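Local atomic coordinates of cytochrome P450 (CYP102L1) (Mycobacterium phage Adler, PDB entry 6N6Q), a protein that probably acts as a haem-thiolate monooxygenase, using its haem iron to activate oxygen and oxidise an organic substrate. Residues 373-385 and 400-412. Numbering follows the deposited sequence.
With HEM (protoporphyrin IX containing Fe), chain E.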
ATOM      1  N   VAL A 373      -2.842 -16.267  -0.925  1.00 51.35           N
ATOM      2  CA  VAL A 373      -2.907 -15.979  -2.352  1.00 42.20           C
ATOM      3  C   VAL A 373      -1.649 -15.199  -2.716  1.00 44.77           C
ATOM      4  O   VAL A 373      -1.457 -14.068  -2.264  1.00 44.26           O
ATOM      5  CB  VAL A 373      -4.174 -15.197  -2.713  1.00 50.78           C
ATOM      6  CG1 VAL A 373      -4.127 -14.753  -4.167  1.00 43.60           C
ATOM      7  CG2 VAL A 373      -5.413 -16.042  -2.448  1.00 51.78           C
ATOM      8  N   ASN A 374      -0.783 -15.807  -3.524  1.00 47.47           N
ATOM      9  CA  ASN A 374       0.471 -15.182  -3.941  1.00 49.78           C
ATOM     10  C   ASN A 374       0.188 -14.333  -5.176  1.00 51.30           C
ATOM     11  O   ASN A 374       0.174 -14.839  -6.302  1.00 46.96           O
ATOM     12  CB  ASN A 374       1.533 -16.242  -4.216  1.00 45.18           C
ATOM     13  CG  ASN A 374       2.919 -15.652  -4.409  1.00 45.86           C
ATOM     14  OD1 ASN A 374       3.070 -14.492  -4.789  1.00 55.49           O
ATOM     15  ND2 ASN A 374       3.943 -16.456  -4.149  1.00 47.72           N
ATOM     16  N   LEU A 375      -0.036 -13.033  -4.963  1.00 49.71           N
ATOM     17  CA  LEU A 375      -0.327 -12.140  -6.081  1.00 50.86           C
ATOM     18  C   LEU A 375       0.890 -11.956  -6.979  1.00 48.66           C
ATOM     19  O   LEU A 375       0.754 -11.885  -8.205  1.00 50.00           O
ATOM     20  CB  LEU A 375      -0.810 -10.784  -5.568  1.00 45.52           C
ATOM     21  CG  LEU A 375      -2.212 -10.719  -4.967  1.00 51.89           C
ATOM     22  CD1 LEU A 375      -2.420  -9.382  -4.284  1.00 49.48           C
ATOM     23  CD2 LEU A 375      -3.258 -10.941  -6.048  1.00 55.13           C
ATOM     24  N   HIS A 376       2.084 -11.869  -6.387  1.00 44.08           N
ATOM     25  CA  HIS A 376       3.291 -11.676  -7.185  1.00 44.01           C
ATOM     26  C   HIS A 376       3.491 -12.820  -8.169  1.00 49.85           C
ATOM     27  O   HIS A 376       3.903 -12.599  -9.313  1.00 54.07           O
ATOM     28  CB  HIS A 376       4.511 -11.537  -6.277  1.00 45.78           C
ATOM     29  CG  HIS A 376       5.814 -11.595  -7.013  1.00 55.47           C
ATOM     30  ND1 HIS A 376       6.723 -12.615  -6.837  1.00 54.45           N
ATOM     31  CD2 HIS A 376       6.352 -10.766  -7.938  1.00 46.89           C
ATOM     32  CE1 HIS A 376       7.771 -12.408  -7.616  1.00 47.10           C
ATOM     33  NE2 HIS A 376       7.571 -11.292  -8.294  1.00 48.43           N
ATOM     34  N   ALA A 377       3.201 -14.050  -7.744  1.00 50.09           N
ATOM     35  CA  ALA A 377       3.294 -15.177  -8.663  1.00 47.18           C
ATOM     36  C   ALA A 377       2.135 -15.175  -9.651  1.00 52.07           C
ATOM     37  O   ALA A 377       2.317 -15.499 -10.831  1.00 52.93           O
ATOM     38  CB  ALA A 377       3.336 -16.488  -7.880  1.00 45.32           C
ATOM     39  N   ALA A 378       0.939 -14.802  -9.190  1.00 47.70           N
ATOM     40  CA  ALA A 378      -0.227 -14.805 -10.067  1.00 49.90           C
ATOM     41  C   ALA A 378      -0.156 -13.682 -11.096  1.00 50.73           C
ATOM     42  O   ALA A 378      -0.587 -13.855 -12.243  1.00 48.58           O
ATOM     43  CB  ALA A 378      -1.506 -14.693  -9.237  1.00 40.92           C
ATOM     44  N   HIS A 379       0.381 -12.524 -10.709  1.00 50.85           N
ATOM     45  CA  HIS A 379       0.470 -11.408 -11.643  1.00 53.59           C
ATOM     46  C   HIS A 379       1.536 -11.642 -12.704  1.00 55.67           C
ATOM     47  O   HIS A 379       1.416 -11.134 -13.823  1.00 55.88           O
ATOM     48  CB  HIS A 379       0.750 -10.111 -10.889  1.00 52.05           C
ATOM     49  CG  HIS A 379      -0.415  -9.609 -10.095  1.00 48.74           C
ATOM     50  ND1 HIS A 379      -0.371  -8.437  -9.372  1.00 43.20           N
ATOM     51  CD2 HIS A 379      -1.656 -10.118  -9.913  1.00 46.42           C
ATOM     52  CE1 HIS A 379      -1.535  -8.246  -8.778  1.00 49.66           C
ATOM     53  NE2 HIS A 379      -2.333  -9.251  -9.090  1.00 51.02           N
ATOM     54  N   THR A 380       2.584 -12.395 -12.374  1.00 58.85           N
ATOM     55  CA  THR A 380       3.627 -12.750 -13.324  1.00 56.39           C
ATOM     56  C   THR A 380       3.453 -14.162 -13.869  1.00 57.96           C
ATOM     57  O   THR A 380       4.375 -14.693 -14.498  1.00 55.26           O
ATOM     58  CB  THR A 380       5.005 -12.603 -12.676  1.00 50.96           C
ATOM     59  OG1 THR A 380       5.140 -13.553 -11.613  1.00 49.29           O
ATOM     60  CG2 THR A 380       5.178 -11.200 -12.114  1.00 45.96           C
ATOM     61  N   HIS A 381       2.292 -14.773 -13.646  1.00 54.80           N
ATOM     62  CA  HIS A 381       2.047 -16.141 -14.071  1.00 57.22           C
ATOM     63  C   HIS A 381       2.067 -16.246 -15.596  1.00 66.42           C
ATOM     64  O   HIS A 381       1.901 -15.260 -16.320  1.00 61.46           O
ATOM     65  CB  HIS A 381       0.706 -16.632 -13.518  1.00 58.94           C
ATOM     66  CG  HIS A 381       0.425 -18.077 -13.797  1.00 67.52           C
ATOM     67  ND1 HIS A 381      -0.415 -18.489 -14.808  1.00 62.07           N
ATOM     68  CD2 HIS A 381       0.874 -19.204 -13.196  1.00 64.40           C
ATOM     69  CE1 HIS A 381      -0.473 -19.809 -14.818  1.00 63.42           C
ATOM     70  NE2 HIS A 381       0.300 -20.267 -13.851  1.00 65.22           N
ATOM     71  N   ARG A 382       2.276 -17.475 -16.078  1.00 67.78           N
ATOM     72  CA  ARG A 382       2.374 -17.728 -17.512  1.00 65.30           C
ATOM     73  C   ARG A 382       1.093 -17.367 -18.256  1.00 62.00           C
ATOM     74  O   ARG A 382       1.142 -17.125 -19.466  1.00 64.45           O
ATOM     75  CB  ARG A 382       2.731 -19.198 -17.749  1.00 75.40           C
ATOM     76  CG  ARG A 382       3.174 -19.529 -19.165  1.00 84.34           C
ATOM     77  CD  ARG A 382       3.792 -20.920 -19.237  1.00 90.74           C
ATOM     78  NE  ARG A 382       2.854 -21.967 -18.836  1.00 87.96           N
ATOM     79  CZ  ARG A 382       2.123 -22.681 -19.686  1.00100.09           C
ATOM     80  NH1 ARG A 382       2.220 -22.465 -20.992  1.00 88.62           N
ATOM     81  NH2 ARG A 382       1.296 -23.613 -19.232  1.00100.74           N
ATOM     82  N   SER A 383      -0.047 -17.311 -17.562  1.00 63.46           N
ATOM     83  CA  SER A 383      -1.308 -16.953 -18.200  1.00 56.07           C
ATOM     84  C   SER A 383      -1.343 -15.506 -18.677  1.00 64.53           C
ATOM     85  O   SER A 383      -2.240 -15.150 -19.448  1.00 60.88           O
ATOM     86  CB  SER A 383      -2.470 -17.211 -17.239  1.00 56.39           C
ATOM     87  OG  SER A 383      -2.256 -16.574 -15.991  1.00 64.01           O
ATOM     88  N   TRP A 384      -0.405 -14.667 -18.241  1.00 65.50           N
ATOM     89  CA  TRP A 384      -0.290 -13.305 -18.747  1.00 64.57           C
ATOM     90  C   TRP A 384       0.458 -13.230 -20.073  1.00 68.39           C
ATOM     91  O   TRP A 384       0.807 -12.128 -20.512  1.00 59.44           O
ATOM     92  CB  TRP A 384       0.400 -12.411 -17.712  1.00 62.60           C
ATOM     93  CG  TRP A 384      -0.496 -11.990 -16.588  1.00 57.26           C
ATOM     94  CD1 TRP A 384      -0.711 -12.657 -15.415  1.00 55.64           C
ATOM     95  CD2 TRP A 384      -1.301 -10.808 -16.530  1.00 58.94           C
ATOM     96  NE1 TRP A 384      -1.600 -11.962 -14.633  1.00 58.04           N
ATOM     97  CE2 TRP A 384      -1.977 -10.822 -15.294  1.00 62.60           C
ATOM     98  CE3 TRP A 384      -1.517  -9.737 -17.404  1.00 56.49           C
ATOM     99  CZ2 TRP A 384      -2.851  -9.808 -14.909  1.00 58.78           C
ATOM    100  CZ3 TRP A 384      -2.386  -8.732 -17.022  1.00 56.17           C
ATOM    101  CH2 TRP A 384      -3.042  -8.774 -15.785  1.00 55.21           C
ATOM    102  N   GLY A 385       0.709 -14.368 -20.715  1.00 67.59           N
ATOM    103  CA  GLY A 385       1.422 -14.395 -21.967  1.00 65.37           C
ATOM    104  C   GLY A 385       2.891 -14.713 -21.780  1.00 67.84           C
ATOM    105  O   GLY A 385       3.409 -14.736 -20.658  1.00 69.94           O
ATOM    106  N   ASN A 400      -6.611  -5.656 -24.387  1.00 69.93           N
ATOM    107  CA  ASN A 400      -5.489  -6.590 -24.343  1.00 76.54           C
ATOM    108  C   ASN A 400      -5.667  -7.645 -23.257  1.00 77.35           C
ATOM    109  O   ASN A 400      -5.159  -8.763 -23.395  1.00 78.64           O
ATOM    110  CB  ASN A 400      -4.178  -5.832 -24.131  1.00 71.75           C
ATOM    111  CG  ASN A 400      -3.766  -5.031 -25.350  1.00 68.95           C
ATOM    112  OD1 ASN A 400      -4.547  -4.853 -26.283  1.00 79.61           O
ATOM    113  ND2 ASN A 400      -2.531  -4.542 -25.347  1.00 63.03           N
ATOM    114  N   ARG A 401      -6.376  -7.313 -22.176  1.00 73.71           N
ATOM    115  CA  ARG A 401      -6.597  -8.281 -21.109  1.00 71.19           C
ATOM    116  C   ARG A 401      -7.765  -9.209 -21.409  1.00 70.71           C
ATOM    117  O   ARG A 401      -7.812 -10.328 -20.885  1.00 70.85           O
ATOM    118  CB  ARG A 401      -6.835  -7.563 -19.782  1.00 70.20           C
ATOM    119  CG  ARG A 401      -5.602  -6.903 -19.194  1.00 71.43           C
ATOM    120  CD  ARG A 401      -5.949  -6.263 -17.865  1.00 70.99           C
ATOM    121  NE  ARG A 401      -6.773  -7.159 -17.059  1.00 79.15           N
ATOM    122  CZ  ARG A 401      -7.433  -6.791 -15.967  1.00 80.79           C
ATOM    123  NH1 ARG A 401      -7.367  -5.534 -15.545  1.00 61.24           N
ATOM    124  NH2 ARG A 401      -8.162  -7.680 -15.301  1.00 65.21           N
ATOM    125  N   ARG A 402      -8.715  -8.765 -22.234  1.00 77.35           N
ATOM    126  CA  ARG A 402      -9.810  -9.632 -22.650  1.00 80.74           C
ATOM    127  C   ARG A 402      -9.326 -10.771 -23.541  1.00 74.45           C
ATOM    128  O   ARG A 402     -10.031 -11.776 -23.686  1.00 74.48           O
ATOM    129  CB  ARG A 402     -10.879  -8.799 -23.362  1.00 77.76           C
ATOM    130  CG  ARG A 402     -12.188  -9.523 -23.624  1.00 90.60           C
ATOM    131  CD  ARG A 402     -13.361  -8.557 -23.588  1.00 92.49           C
ATOM    132  NE  ARG A 402     -14.595  -9.160 -24.083  1.00102.43           N
ATOM    133  CZ  ARG A 402     -15.807  -8.645 -23.892  1.00104.24           C
ATOM    134  NH1 ARG A 402     -15.951  -7.520 -23.205  1.00 96.64           N
ATOM    135  NH2 ARG A 402     -16.876  -9.259 -24.382  1.00107.22           N
ATOM    136  N   LYS A 403      -8.132 -10.645 -24.116  1.00 79.80           N
ATOM    137  CA  LYS A 403      -7.546 -11.657 -24.984  1.00 77.40           C
ATOM    138  C   LYS A 403      -6.743 -12.700 -24.219  1.00 76.33           C
ATOM    139  O   LYS A 403      -6.006 -13.474 -24.841  1.00 75.68           O
ATOM    140  CB  LYS A 403      -6.651 -10.987 -26.031  1.00 71.94           C
ATOM    141  CG  LYS A 403      -7.364  -9.961 -26.896  1.00 75.37           C
ATOM    142  CD  LYS A 403      -6.413  -8.863 -27.359  1.00 81.82           C
ATOM    143  CE  LYS A 403      -5.206  -9.428 -28.086  1.00 90.47           C
ATOM    144  NZ  LYS A 403      -4.345  -8.344 -28.641  1.00 85.54           N
ATOM    145  N   LEU A 404      -6.864 -12.745 -22.892  1.00 76.21           N
ATOM    146  CA  LEU A 404      -6.034 -13.614 -22.064  1.00 76.47           C
ATOM    147  C   LEU A 404      -6.775 -14.846 -21.560  1.00 72.38           C
ATOM    148  O   LEU A 404      -6.271 -15.966 -21.685  1.00 74.85           O
ATOM    149  CB  LEU A 404      -5.477 -12.826 -20.871  1.00 71.04           C
ATOM    150  CG  LEU A 404      -4.444 -11.741 -21.177  1.00 69.25           C
ATOM    151  CD1 LEU A 404      -4.054 -11.008 -19.903  1.00 68.21           C
ATOM    152  CD2 LEU A 404      -3.221 -12.345 -21.847  1.00 63.46           C
ATOM    153  N   GLY A 405      -7.959 -14.664 -20.984  1.00 70.33           N
ATOM    154  CA  GLY A 405      -8.664 -15.751 -20.354  1.00 74.25           C
ATOM    155  C   GLY A 405      -8.426 -15.775 -18.856  1.00 77.26           C
ATOM    156  O   GLY A 405      -8.391 -14.732 -18.195  1.00 83.40           O
ATOM    157  N   PRO A 406      -8.255 -16.975 -18.291  1.00 77.01           N
ATOM    158  CA  PRO A 406      -8.057 -17.087 -16.838  1.00 62.15           C
ATOM    159  C   PRO A 406      -6.764 -16.440 -16.365  1.00 65.31           C
ATOM    160  O   PRO A 406      -5.671 -16.962 -16.611  1.00 64.91           O
ATOM    161  CB  PRO A 406      -8.042 -18.603 -16.600  1.00 68.56           C
ATOM    162  CG  PRO A 406      -8.707 -19.194 -17.805  1.00 64.35           C
ATOM    163  CD  PRO A 406      -8.339 -18.292 -18.940  1.00 72.12           C
ATOM    164  N   HIS A 407      -6.881 -15.305 -15.680  1.00 65.63           N
ATOM    165  CA  HIS A 407      -5.724 -14.613 -15.132  1.00 64.04           C
ATOM    166  C   HIS A 407      -6.172 -13.795 -13.929  1.00 61.97           C
ATOM    167  O   HIS A 407      -7.323 -13.360 -13.852  1.00 61.22           O
ATOM    168  CB  HIS A 407      -5.055 -13.711 -16.175  1.00 60.04           C
ATOM    169  CG  HIS A 407      -5.880 -12.524 -16.564  1.00 63.44           C
ATOM    170  ND1 HIS A 407      -6.916 -12.604 -17.471  1.00 67.91           N
ATOM    171  CD2 HIS A 407      -5.822 -11.231 -16.170  1.00 61.63           C
ATOM    172  CE1 HIS A 407      -7.461 -11.409 -17.617  1.00 73.27           C
ATOM    173  NE2 HIS A 407      -6.816 -10.558 -16.839  1.00 69.63           N
ATOM    174  N   ILE A 408      -5.250 -13.592 -12.993  1.00 50.11           N
ATOM    175  CA  ILE A 408      -5.530 -12.897 -11.742  1.00 56.53           C
ATOM    176  C   ILE A 408      -4.834 -11.544 -11.763  1.00 54.17           C
ATOM    177  O   ILE A 408      -3.653 -11.449 -12.119  1.00 52.89           O
ATOM    178  CB  ILE A 408      -5.083 -13.725 -10.525  1.00 47.60           C
ATOM    179  CG1 ILE A 408      -5.894 -15.017 -10.433  1.00 50.68           C
ATOM    180  CG2 ILE A 408      -5.217 -12.912  -9.243  1.00 51.00           C
ATOM    181  CD1 ILE A 408      -7.384 -14.793 -10.283  1.00 53.19           C
ATOM    182  N   TYR A 409      -5.572 -10.496 -11.388  1.00 48.67           N
ATOM    183  CA  TYR A 409      -4.993  -9.166 -11.192  1.00 50.69           C
ATOM    184  C   TYR A 409      -5.807  -8.478 -10.093  1.00 51.60           C
ATOM    185  O   TYR A 409      -6.781  -7.776 -10.373  1.00 55.15           O
ATOM    186  CB  TYR A 409      -4.985  -8.353 -12.477  1.00 52.55           C
ATOM    187  CG  TYR A 409      -4.395  -6.975 -12.298  1.00 52.11           C
ATOM    188  CD1 TYR A 409      -3.030  -6.806 -12.113  1.00 51.13           C
ATOM    189  CD2 TYR A 409      -5.202  -5.845 -12.302  1.00 53.11           C
ATOM    190  CE1 TYR A 409      -2.484  -5.549 -11.940  1.00 56.53           C
ATOM    191  CE2 TYR A 409      -4.665  -4.583 -12.132  1.00 47.15           C
ATOM    192  CZ  TYR A 409      -3.306  -4.441 -11.952  1.00 55.52           C
ATOM    193  OH  TYR A 409      -2.761  -3.189 -11.781  1.00 53.06           O
ATOM    194  N   LYS A 410      -5.395  -8.691  -8.845  1.00 51.22           N
ATOM    195  CA  LYS A 410      -6.083  -8.138  -7.678  1.00 55.05           C
ATOM    196  C   LYS A 410      -5.075  -7.469  -6.749  1.00 51.32           C
ATOM    197  O   LYS A 410      -4.874  -7.912  -5.613  1.00 52.63           O
ATOM    198  CB  LYS A 410      -6.857  -9.230  -6.940  1.00 50.76           C
ATOM    199  CG  LYS A 410      -7.939  -9.897  -7.766  1.00 54.95           C
ATOM    200  CD  LYS A 410      -9.050  -8.920  -8.116  1.00 43.09           C
ATOM    201  CE  LYS A 410     -10.183  -9.621  -8.843  1.00 48.61           C
ATOM    202  NZ  LYS A 410     -11.375  -8.746  -8.993  1.00 58.04           N
ATOM    203  N   PRO A 411      -4.436  -6.381  -7.195  1.00 50.42           N
ATOM    204  CA  PRO A 411      -3.456  -5.710  -6.324  1.00 46.82           C
ATOM    205  C   PRO A 411      -4.075  -5.064  -5.096  1.00 42.53           C
ATOM    206  O   PRO A 411      -3.339  -4.728  -4.160  1.00 39.81           O
ATOM    207  CB  PRO A 411      -2.824  -4.660  -7.248  1.00 46.92           C
ATOM    208  CG  PRO A 411      -3.877  -4.381  -8.263  1.00 45.60           C
ATOM    209  CD  PRO A 411      -4.590  -5.687  -8.486  1.00 47.44           C
ATOM    210  N   PHE A 412      -5.395  -4.883  -5.067  1.00 45.37           N
ATOM    211  CA  PHE A 412      -6.083  -4.280  -3.932  1.00 40.47           C
ATOM    212  C   PHE A 412      -6.948  -5.283  -3.174  1.00 42.62           C
ATOM    213  O   PHE A 412      -7.877  -4.883  -2.464  1.00 41.91           O
ATOM    214  CB  PHE A 412      -6.931  -3.097  -4.398  1.00 45.65           C
ATOM    215  CG  PHE A 412      -6.132  -1.975  -4.996  1.00 44.82           C
ATOM    216  CD1 PHE A 412      -5.636  -0.958  -4.195  1.00 41.43           C
ATOM    217  CD2 PHE A 412      -5.881  -1.933  -6.358  1.00 42.76           C
ATOM    218  CE1 PHE A 412      -4.899   0.077  -4.741  1.00 47.36           C
ATOM    219  CE2 PHE A 412      -5.147  -0.902  -6.911  1.00 41.71           C
ATOM    220  CZ  PHE A 412      -4.654   0.105  -6.101  1.00 52.33           C
TER
HETATM  221  CHA HEM E 501      -6.616  -3.234   2.493  1.00 46.16           C
HETATM  222  CHB HEM E 501      -3.290  -2.878  -1.032  1.00 48.28           C
HETATM  223  CHC HEM E 501      -3.249   1.957  -0.501  1.00 46.27           C
HETATM  224  CHD HEM E 501      -5.985   1.494   3.488  1.00 41.66           C
HETATM  225  C1A HEM E 501      -5.746  -3.574   1.476  1.00 43.26           C
HETATM  226  C2A HEM E 501      -5.514  -4.900   0.932  1.00 48.03           C
HETATM  227  C3A HEM E 501      -4.600  -4.799  -0.035  1.00 44.22           C
HETATM  228  C4A HEM E 501      -4.211  -3.407  -0.150  1.00 45.94           C
HETATM  229  CMA HEM E 501      -4.055  -5.969  -0.878  1.00 42.76           C
HETATM  230  CAA HEM E 501      -6.190  -6.211   1.386  1.00 42.25           C
HETATM  231  CBA HEM E 501      -5.399  -6.783   2.559  1.00 45.18           C
HETATM  232  CGA HEM E 501      -5.906  -8.154   2.927  1.00 51.00           C
HETATM  233  O1A HEM E 501      -6.777  -8.699   2.198  1.00 51.99           O
HETATM  234  O2A HEM E 501      -5.437  -8.706   3.955  1.00 42.86           O
HETATM  235  C1B HEM E 501      -3.033  -1.536  -1.236  1.00 48.92           C
HETATM  236  C2B HEM E 501      -2.235  -0.977  -2.310  1.00 54.61           C
HETATM  237  C3B HEM E 501      -2.221   0.364  -2.167  1.00 48.98           C
HETATM  238  C4B HEM E 501      -3.012   0.688  -0.994  1.00 51.71           C
HETATM  239  CMB HEM E 501      -1.553  -1.843  -3.395  1.00 37.77           C
HETATM  240  CAB HEM E 501      -1.525   1.451  -3.029  1.00 48.91           C
HETATM  241  CBB HEM E 501      -0.758   1.212  -4.100  1.00 49.45           C
HETATM  242  C1C HEM E 501      -4.008   2.275   0.608  1.00 43.20           C
HETATM  243  C2C HEM E 501      -4.326   3.605   1.086  1.00 53.44           C
HETATM  244  C3C HEM E 501      -5.076   3.495   2.184  1.00 49.43           C
HETATM  245  C4C HEM E 501      -5.272   2.075   2.454  1.00 43.63           C
HETATM  246  CMC HEM E 501      -3.876   4.939   0.451  1.00 42.38           C
HETATM  247  CAC HEM E 501      -5.606   4.717   2.974  1.00 47.73           C
HETATM  248  CBC HEM E 501      -6.385   4.603   4.054  1.00 54.44           C
HETATM  249  C1D HEM E 501      -6.407   0.180   3.568  1.00 45.12           C
HETATM  250  C2D HEM E 501      -7.267  -0.389   4.590  1.00 44.80           C
HETATM  251  C3D HEM E 501      -7.441  -1.687   4.316  1.00 40.40           C
HETATM  252  C4D HEM E 501      -6.700  -1.999   3.109  1.00 42.97           C
HETATM  253  CMD HEM E 501      -7.874   0.374   5.789  1.00 33.94           C
HETATM  254  CAD HEM E 501      -8.287  -2.686   5.139  1.00 40.48           C
HETATM  255  CBD HEM E 501      -9.751  -2.601   4.717  1.00 32.48           C
HETATM  256  CGD HEM E 501     -10.563  -3.641   5.450  1.00 45.02           C
HETATM  257  O1D HEM E 501     -11.772  -3.392   5.701  1.00 44.89           O
HETATM  258  O2D HEM E 501     -10.004  -4.717   5.791  1.00 43.81           O
HETATM  259  NA  HEM E 501      -4.930  -2.694   0.790  1.00 49.98           N
HETATM  260  NB  HEM E 501      -3.489  -0.492  -0.457  1.00 48.44           N
HETATM  261  NC  HEM E 501      -4.602   1.373   1.468  1.00 47.62           N
HETATM  262  ND  HEM E 501      -6.083  -0.834   2.684  1.00 45.97           N
HETATM  263 FE   HEM E 501      -4.659  -0.672   1.204  1.00 54.90          FE
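Trp384 and His379 plug into the extended run 406-410, part of the meander region of the P450 fold that continues to the haem at Pro411 and Phe412. The two rings join His407 and Tyr409 in an aromatic cluster. His407 meets the indole edge-to-face, its CD2 3.5 Å from Trp384 CZ2 with the planes at 74°; on the opposite face of the indole sits His379 O, itself bonded to Arg340. Leu404 CD1 lies over the centre of one face of the His407 ring, and His407 ND1 donates to Gly405 O at 2.7 Å, which fixes the rotation of the imidazole.

At the indole rim, Trp384 NE1 donates to Ile408 O, 3.3 Å away and in the ring plane, with a weak second bond to Ala378 O. Tyr409 CB touches the same rim at Trp384 CZ2 (3.5 Å). With CG anti to the backbone N (chi1 180°), Tyr409 sets CD1 over the centre of the His379 imidazole, the two rings meeting obliquely, neither stacked nor edge-to-face, while OH reaches Asp336 O. Leu375 CB lies over the rim of the other imidazole face. Between them, His379 NE2 accepts from Lys410 N at 3.1 Å, the donor tilted 20° from the ring plane.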